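HAT1-interacting factor 1 (Saccharomyces cerevisiae, PDB 4NQ0) acts as a nuclear chaperone for histones H3 and H4 within the HAT-B acetyltransferase complex and takes part in chromatin assembly and telomere silencing. Local coordinates at residues Leu209-Leu214 and Ile240-Ile245; Ala70-Glu75 and Asp201-Ala206. All coordinates share one frame; numbering follows the deposited sequence.

How the contacts relate
Contact 2 (Ala70-Glu75 with Asp201-Ala206) and contact 1 (Leu209-Leu214 with Ile240-Ile245) have centres about 11 Å apart and share helix 202-218, whose first turn serves contact 2 and whose middle serves contact 1. Along the chain they are in series: contact 2 closes across 125 intervening residues, of which 80-159 are not modelled, before contact 1 opens. Helix 229-248 joins the two, since Ile245 CD1 lies 3.7 Å from Ala206 CB and Ile245 CG1 lies 3.7 Å from Tyr72 CD1. Helices 61-77, 202-218 and 229-248 therefore pack continuously, bringing the part before the unmodelled segment against the predicted TPR units.

Contact 1 (Leu209-Leu214 and Ile240-Ile245); sequences LLAQAL and ILMGDI
Met242 reaches from helix 229-248 across to Leu210, Ala211 and Leu214 of helix 202-218. Its CG stands anti to its own carbonyl carbon (chi1 -75°), and the chain beyond is extended, which carries the methyl group up to the opposite helix. Followed outward from CB, CG comes first, 3.8 Å from Leu210 CD1 and similarly near Leu210 CB, as the two side chains slide past each other in opposite directions. SD follows, 4.0 Å from Leu214 CD1. CE at the tip lies 3.5 Å from Leu210 CB and also against the backbone, 3.4 Å from Ala211 N. It meets Leu214 tip to tip: CE to Leu214 CD1 is 3.4 Å, tighter than usual van der Waals contact.

Leu210 spreads its two methyls over different neighbours. CD1 meets Ile245 CD1 tip to tip at 3.7 Å, whereas CD2 touches Leu241 CD1 at 3.9 Å, the two leucine side chains crossing at about a right angle. An alanine in place of Met242 would probably leave Leu214 CD1 without the SD and CE it meets on the 240-245 side and open a gap beside Leu210 CB and the Ala211 amide.

The segment axes run nearly antiparallel (166°), 10.6 Å apart at closest approach. This packing joins helix 202-218, whose segment 209-214 lies in predicted TPR 1, to helix 229-248, whose segment 240-245 lies in predicted TPR 2, with His258 of helix 252-266 also touching Met242. The arrangement is consistent with the stacked antiparallel helices of a TPR array.

No hydrogen bond crosses between the segments, and the side chains that meet are all apolar. Cohesion between them therefore rests on shape fit and burial of hydrocarbon and thioether surface, with the extended methionine spanning from its own helix to the backbone of the other.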
ATOM      1  N   LEU A 209       4.300 -10.663  -2.456  1.00 27.04           N
ATOM      2  CA  LEU A 209       5.237 -10.333  -1.384  1.00 26.24           C
ATOM      3  C   LEU A 209       4.613  -9.372  -0.382  1.00 25.97           C
ATOM      4  O   LEU A 209       4.834  -9.500   0.818  1.00 26.07           O
ATOM      5  CB  LEU A 209       6.537  -9.751  -1.946  1.00 26.25           C
ATOM      6  CG  LEU A 209       7.480 -10.798  -2.562  1.00 25.54           C
ATOM      7  CD1 LEU A 209       8.412 -10.161  -3.557  1.00 23.16           C
ATOM      8  CD2 LEU A 209       8.253 -11.513  -1.449  1.00 23.02           C
ATOM      9  N   LEU A 210       3.837  -8.411  -0.873  1.00 26.26           N
ATOM     10  CA  LEU A 210       3.121  -7.493   0.018  1.00 26.18           C
ATOM     11  C   LEU A 210       1.991  -8.192   0.784  1.00 26.75           C
ATOM     12  O   LEU A 210       1.761  -7.875   1.964  1.00 26.26           O
ATOM     13  CB  LEU A 210       2.607  -6.275  -0.748  1.00 26.10           C
ATOM     14  CG  LEU A 210       3.686  -5.322  -1.240  1.00 26.56           C
ATOM     15  CD1 LEU A 210       3.145  -4.356  -2.296  1.00 28.53           C
ATOM     16  CD2 LEU A 210       4.300  -4.551  -0.062  1.00 28.70           C
ATOM     17  N   ALA A 211       1.306  -9.158   0.149  1.00 26.89           N
ATOM     18  CA  ALA A 211       0.282  -9.939   0.862  1.00 27.34           C
ATOM     19  C   ALA A 211       0.905 -10.566   2.101  1.00 27.40           C
ATOM     20  O   ALA A 211       0.304 -10.587   3.174  1.00 27.52           O
ATOM     21  CB  ALA A 211      -0.355 -11.027  -0.041  1.00 27.31           C
ATOM     22  N   GLN A 212       2.135 -11.042   1.955  1.00 27.44           N
ATOM     23  CA  GLN A 212       2.862 -11.611   3.080  1.00 27.19           C
ATOM     24  C   GLN A 212       3.343 -10.561   4.084  1.00 27.26           C
ATOM     25  O   GLN A 212       3.400 -10.836   5.277  1.00 27.22           O
ATOM     26  CB  GLN A 212       4.020 -12.469   2.570  1.00 27.42           C
ATOM     27  CG  GLN A 212       3.531 -13.681   1.756  1.00 27.67           C
ATOM     28  CD  GLN A 212       4.648 -14.402   1.060  1.00 27.57           C
ATOM     29  OE1 GLN A 212       5.325 -15.228   1.664  1.00 27.40           O
ATOM     30  NE2 GLN A 212       4.848 -14.108  -0.230  1.00 27.01           N
ATOM     31  N   ALA A 213       3.698  -9.366   3.623  1.00 27.22           N
ATOM     32  CA  ALA A 213       3.965  -8.261   4.564  1.00 27.77           C
ATOM     33  C   ALA A 213       2.749  -7.989   5.458  1.00 28.33           C
ATOM     34  O   ALA A 213       2.891  -7.827   6.683  1.00 28.19           O
ATOM     35  CB  ALA A 213       4.376  -7.000   3.829  1.00 27.04           C
ATOM     36  N   LEU A 214       1.568  -7.960   4.842  1.00 28.68           N
ATOM     37  CA  LEU A 214       0.314  -7.733   5.556  1.00 29.94           C
ATOM     38  C   LEU A 214       0.100  -8.815   6.583  1.00 30.56           C
ATOM     39  O   LEU A 214      -0.251  -8.545   7.720  1.00 30.77           O
ATOM     40  CB  LEU A 214      -0.886  -7.770   4.606  1.00 30.12           C
ATOM     41  CG  LEU A 214      -1.222  -6.549   3.770  1.00 31.89           C
ATOM     42  CD1 LEU A 214      -2.371  -6.912   2.833  1.00 33.27           C
ATOM     43  CD2 LEU A 214      -1.591  -5.352   4.652  1.00 32.91           C
ATOM     44  N   ILE A 240      -1.230   1.254   0.301  1.00 26.01           N
ATOM     45  CA  ILE A 240      -0.875   2.280  -0.685  1.00 26.41           C
ATOM     46  C   ILE A 240       0.075   1.708  -1.739  1.00 26.94           C
ATOM     47  O   ILE A 240      -0.122   1.916  -2.939  1.00 27.84           O
ATOM     48  CB  ILE A 240      -0.225   3.546  -0.047  1.00 26.96           C
ATOM     49  CG1 ILE A 240      -1.206   4.298   0.873  1.00 26.46           C
ATOM     50  CG2 ILE A 240       0.289   4.492  -1.137  1.00 27.49           C
ATOM     51  CD1 ILE A 240      -2.454   4.870   0.175  1.00 28.13           C
ATOM     52  N   LEU A 241       1.100   0.988  -1.306  1.00 27.27           N
ATOM     53  CA  LEU A 241       2.048   0.376  -2.246  1.00 27.91           C
ATOM     54  C   LEU A 241       1.345  -0.634  -3.151  1.00 27.20           C
ATOM     55  O   LEU A 241       1.570  -0.644  -4.348  1.00 26.52           O
ATOM     56  CB  LEU A 241       3.187  -0.339  -1.506  1.00 28.37           C
ATOM     57  CG  LEU A 241       4.633  -0.050  -1.909  1.00 31.69           C
ATOM     58  CD1 LEU A 241       5.563  -1.032  -1.153  1.00 32.62           C
ATOM     59  CD2 LEU A 241       4.895  -0.112  -3.423  1.00 32.50           C
ATOM     60  N   MET A 242       0.512  -1.492  -2.571  1.00 26.82           N
ATOM     61  CA  MET A 242      -0.293  -2.419  -3.362  1.00 27.08           C
ATOM     62  C   MET A 242      -1.102  -1.659  -4.409  1.00 27.13           C
ATOM     63  O   MET A 242      -1.112  -2.028  -5.573  1.00 26.28           O
ATOM     64  CB  MET A 242      -1.237  -3.215  -2.475  1.00 27.38           C
ATOM     65  CG  MET A 242      -0.563  -4.308  -1.688  1.00 28.80           C
ATOM     66  SD  MET A 242      -1.806  -5.171  -0.740  1.00 32.12           S
ATOM     67  CE  MET A 242      -0.869  -6.577  -0.173  1.00 31.68           C
ATOM     68  N   GLY A 243      -1.731  -0.564  -3.991  1.00 27.52           N
ATOM     69  CA  GLY A 243      -2.502   0.257  -4.909  1.00 28.28           C
ATOM     70  C   GLY A 243      -1.661   0.827  -6.032  1.00 29.14           C
ATOM     71  O   GLY A 243      -2.044   0.748  -7.203  1.00 29.35           O
ATOM     72  N   ASP A 244      -0.508   1.396  -5.680  1.00 29.72           N
ATOM     73  CA  ASP A 244       0.395   1.976  -6.675  1.00 30.54           C
ATOM     74  C   ASP A 244       0.765   0.938  -7.721  1.00 31.21           C
ATOM     75  O   ASP A 244       0.689   1.202  -8.915  1.00 32.10           O
ATOM     76  CB  ASP A 244       1.674   2.501  -6.027  1.00 30.79           C
ATOM     77  CG  ASP A 244       1.451   3.724  -5.146  1.00 31.12           C
ATOM     78  OD1 ASP A 244       2.381   4.032  -4.373  1.00 31.09           O
ATOM     79  OD2 ASP A 244       0.384   4.387  -5.225  1.00 30.12           O
ATOM     80  N   ILE A 245       1.150  -0.252  -7.277  1.00 31.63           N
ATOM     81  CA  ILE A 245       1.526  -1.330  -8.207  1.00 32.27           C
ATOM     82  C   ILE A 245       0.352  -1.732  -9.105  1.00 33.01           C
ATOM     83  O   ILE A 245       0.495  -1.853 -10.324  1.00 32.95           O
ATOM     84  CB  ILE A 245       2.029  -2.573  -7.455  1.00 32.06           C
ATOM     85  CG1 ILE A 245       3.351  -2.275  -6.749  1.00 32.16           C
ATOM     86  CG2 ILE A 245       2.209  -3.760  -8.418  1.00 31.88           C
ATOM     87  CD1 ILE A 245       3.771  -3.345  -5.755  1.00 32.52           C
TER

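Contact 2 (Ala70-Glu75 and Asp201-Ala206); sequences AVYNME and DLYENA
Glu75 CG stands anti to its backbone N (chi1 -173°), which sets it over one face of the Tyr203 ring, while Tyr203 CG stands anti to its own carbonyl carbon, beside its backbone N. Glu75 CG lies 3.6 Å from the centroid of the Tyr203 ring and 21° off the normal, a CH-pi contact, with the carboxylate steeply turned against the ring. The Glu75 chain bends at chi2, and OE1 comes to 3.2 Å from Leu202 CD1. The Tyr203 ring has Tyr72 at its edge, where Tyr72 CD1 is 3.7 Å from Tyr203 CE1.

Here the start of helix 202-218, within predicted TPR 1, packs nearly antiparallel (163°) to helix 61-77, with segment axes 8.5 Å apart at closest approach. Asp201 N-caps the shared helix: Glu204 N donates to Asp201 OD1 at 2.7 Å from above the carboxylate plane, in a nearly straight bond.

Deeper in, Val71 and Leu202 cross at about a right angle, and Val71 CG1 presses on Leu202 CD2 at 3.4 Å, closer than usual van der Waals contact. Ala42 of helix 38-51 also touches Val71, while Glu248 of helix 229-248 touches both tyrosines.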
ATOM      1  N   ALA A  70      11.522  -3.367  -4.674  1.00 36.97           N
ATOM      2  CA  ALA A  70      12.654  -3.599  -5.565  1.00 37.88           C
ATOM      3  C   ALA A  70      12.185  -4.179  -6.885  1.00 38.86           C
ATOM      4  O   ALA A  70      12.533  -3.673  -7.956  1.00 39.55           O
ATOM      5  CB  ALA A  70      13.673  -4.524  -4.916  1.00 37.75           C
ATOM      6  N   VAL A  71      11.373  -5.230  -6.800  1.00 39.19           N
ATOM      7  CA  VAL A  71      10.927  -5.950  -7.980  1.00 40.31           C
ATOM      8  C   VAL A  71       9.926  -5.122  -8.794  1.00 41.46           C
ATOM      9  O   VAL A  71       9.948  -5.148 -10.021  1.00 42.08           O
ATOM     10  CB  VAL A  71      10.340  -7.325  -7.594  1.00 40.15           C
ATOM     11  CG1 VAL A  71       9.765  -8.015  -8.797  1.00 40.47           C
ATOM     12  CG2 VAL A  71      11.423  -8.193  -6.953  1.00 39.31           C
ATOM     13  N   TYR A  72       9.064  -4.377  -8.116  1.00 42.16           N
ATOM     14  CA  TYR A  72       8.161  -3.456  -8.803  1.00 43.49           C
ATOM     15  C   TYR A  72       8.959  -2.474  -9.666  1.00 45.16           C
ATOM     16  O   TYR A  72       8.691  -2.318 -10.856  1.00 45.70           O
ATOM     17  CB  TYR A  72       7.291  -2.695  -7.791  1.00 42.96           C
ATOM     18  CG  TYR A  72       6.556  -1.499  -8.364  1.00 44.22           C
ATOM     19  CD1 TYR A  72       5.717  -1.637  -9.463  1.00 45.52           C
ATOM     20  CD2 TYR A  72       6.685  -0.236  -7.794  1.00 45.52           C
ATOM     21  CE1 TYR A  72       5.033  -0.545  -9.984  1.00 47.20           C
ATOM     22  CE2 TYR A  72       6.007   0.859  -8.306  1.00 46.57           C
ATOM     23  CZ  TYR A  72       5.180   0.697  -9.402  1.00 47.36           C
ATOM     24  OH  TYR A  72       4.506   1.781  -9.921  1.00 49.38           O
ATOM     25  N   ASN A  73       9.947  -1.831  -9.056  1.00 46.40           N
ATOM     26  CA  ASN A  73      10.770  -0.845  -9.761  1.00 48.33           C
ATOM     27  C   ASN A  73      11.618  -1.416 -10.896  1.00 50.06           C
ATOM     28  O   ASN A  73      11.964  -0.692 -11.833  1.00 51.09           O
ATOM     29  CB  ASN A  73      11.641  -0.077  -8.771  1.00 48.31           C
ATOM     30  CG  ASN A  73      10.947   1.150  -8.236  1.00 48.91           C
ATOM     31  OD1 ASN A  73      10.699   2.095  -8.984  1.00 50.58           O
ATOM     32  ND2 ASN A  73      10.621   1.147  -6.943  1.00 47.95           N
ATOM     33  N   MET A  74      11.950  -2.703 -10.802  1.00 51.20           N
ATOM     34  CA  MET A  74      12.628  -3.415 -11.880  1.00 52.85           C
ATOM     35  C   MET A  74      11.721  -3.492 -13.101  1.00 54.23           C
ATOM     36  O   MET A  74      12.182  -3.342 -14.236  1.00 55.45           O
ATOM     37  CB  MET A  74      13.022  -4.840 -11.450  1.00 52.63           C
ATOM     38  CG  MET A  74      14.291  -4.940 -10.606  1.00 52.57           C
ATOM     39  SD  MET A  74      14.504  -6.574  -9.838  1.00 52.46           S
ATOM     40  CE  MET A  74      14.586  -7.636 -11.283  1.00 52.50           C
ATOM     41  N   GLU A  75      10.435  -3.741 -12.870  1.00 54.56           N
ATOM     42  CA  GLU A  75       9.480  -3.864 -13.966  1.00 55.72           C
ATOM     43  C   GLU A  75       9.223  -2.501 -14.600  1.00 56.99           C
ATOM     44  O   GLU A  75       9.179  -2.387 -15.827  1.00 57.87           O
ATOM     45  CB  GLU A  75       8.172  -4.492 -13.480  1.00 54.95           C
ATOM     46  CG  GLU A  75       7.164  -4.808 -14.590  1.00 55.63           C
ATOM     47  CD  GLU A  75       7.707  -5.752 -15.659  1.00 57.30           C
ATOM     48  OE1 GLU A  75       8.483  -6.674 -15.330  1.00 56.22           O
ATOM     49  OE2 GLU A  75       7.344  -5.573 -16.839  1.00 59.55           O
ATOM     50  N   ASP A 201       5.612 -12.755 -13.918  1.00 45.02           N
ATOM     51  CA  ASP A 201       5.003 -11.439 -13.788  1.00 43.96           C
ATOM     52  C   ASP A 201       5.472 -10.778 -12.497  1.00 42.19           C
ATOM     53  O   ASP A 201       5.064 -11.171 -11.410  1.00 40.90           O
ATOM     54  CB  ASP A 201       3.477 -11.584 -13.814  1.00 44.27           C
ATOM     55  CG  ASP A 201       2.764 -10.257 -13.809  1.00 45.00           C
ATOM     56  OD1 ASP A 201       3.089  -9.400 -12.965  1.00 46.21           O
ATOM     57  OD2 ASP A 201       1.859 -10.072 -14.649  1.00 47.90           O
ATOM     58  N   LEU A 202       6.323  -9.765 -12.635  1.00 41.58           N
ATOM     59  CA  LEU A 202       6.927  -9.081 -11.493  1.00 40.62           C
ATOM     60  C   LEU A 202       5.906  -8.262 -10.692  1.00 39.52           C
ATOM     61  O   LEU A 202       5.995  -8.193  -9.467  1.00 38.10           O
ATOM     62  CB  LEU A 202       8.089  -8.194 -11.952  1.00 41.04           C
ATOM     63  CG  LEU A 202       9.279  -8.937 -12.585  1.00 42.23           C
ATOM     64  CD1 LEU A 202      10.321  -7.971 -13.105  1.00 42.76           C
ATOM     65  CD2 LEU A 202       9.904  -9.903 -11.589  1.00 41.51           C
ATOM     66  N   TYR A 203       4.945  -7.647 -11.376  1.00 39.25           N
ATOM     67  CA  TYR A 203       3.846  -6.961 -10.685  1.00 38.59           C
ATOM     68  C   TYR A 203       3.118  -7.938  -9.764  1.00 37.29           C
ATOM     69  O   TYR A 203       2.922  -7.657  -8.580  1.00 36.63           O
ATOM     70  CB  TYR A 203       2.843  -6.346 -11.679  1.00 39.53           C
ATOM     71  CG  TYR A 203       3.370  -5.184 -12.502  1.00 41.35           C
ATOM     72  CD1 TYR A 203       4.092  -4.155 -11.908  1.00 44.15           C
ATOM     73  CD2 TYR A 203       3.125  -5.103 -13.871  1.00 44.40           C
ATOM     74  CE1 TYR A 203       4.568  -3.077 -12.657  1.00 45.64           C
ATOM     75  CE2 TYR A 203       3.600  -4.032 -14.628  1.00 45.72           C
ATOM     76  CZ  TYR A 203       4.314  -3.024 -14.012  1.00 46.18           C
ATOM     77  OH  TYR A 203       4.793  -1.963 -14.740  1.00 49.45           O
ATOM     78  N   GLU A 204       2.745  -9.089 -10.312  1.00 36.59           N
ATOM     79  CA  GLU A 204       2.075 -10.121  -9.549  1.00 35.88           C
ATOM     80  C   GLU A 204       2.944 -10.528  -8.368  1.00 34.47           C
ATOM     81  O   GLU A 204       2.461 -10.653  -7.241  1.00 33.02           O
ATOM     82  CB  GLU A 204       1.791 -11.332 -10.441  1.00 37.14           C
ATOM     83  CG  GLU A 204       1.048 -12.480  -9.752  1.00 38.25           C
ATOM     84  CD  GLU A 204       0.955 -13.744 -10.598  1.00 41.22           C
ATOM     85  OE1 GLU A 204       1.678 -13.869 -11.610  1.00 45.24           O
ATOM     86  OE2 GLU A 204       0.156 -14.630 -10.243  1.00 42.38           O
ATOM     87  N   ASN A 205       4.234 -10.722  -8.640  1.00 33.95           N
ATOM     88  CA  ASN A 205       5.206 -11.115  -7.609  1.00 32.66           C
ATOM     89  C   ASN A 205       5.282 -10.114  -6.461  1.00 31.22           C
ATOM     90  O   ASN A 205       5.219 -10.493  -5.294  1.00 29.97           O
ATOM     91  CB  ASN A 205       6.590 -11.308  -8.233  1.00 33.23           C
ATOM     92  CG  ASN A 205       6.626 -12.459  -9.244  1.00 34.19           C
ATOM     93  OD1 ASN A 205       5.676 -13.234  -9.361  1.00 33.34           O
ATOM     94  ND2 ASN A 205       7.720 -12.563  -9.976  1.00 33.21           N
ATOM     95  N   ALA A 206       5.409  -8.837  -6.799  1.00 30.72           N
ATOM     96  CA  ALA A 206       5.486  -7.773  -5.786  1.00 29.79           C
ATOM     97  C   ALA A 206       4.239  -7.772  -4.884  1.00 29.20           C
ATOM     98  O   ALA A 206       4.335  -7.666  -3.650  1.00 28.23           O
ATOM     99  CB  ALA A 206       5.657  -6.440  -6.458  1.00 29.60           C
TER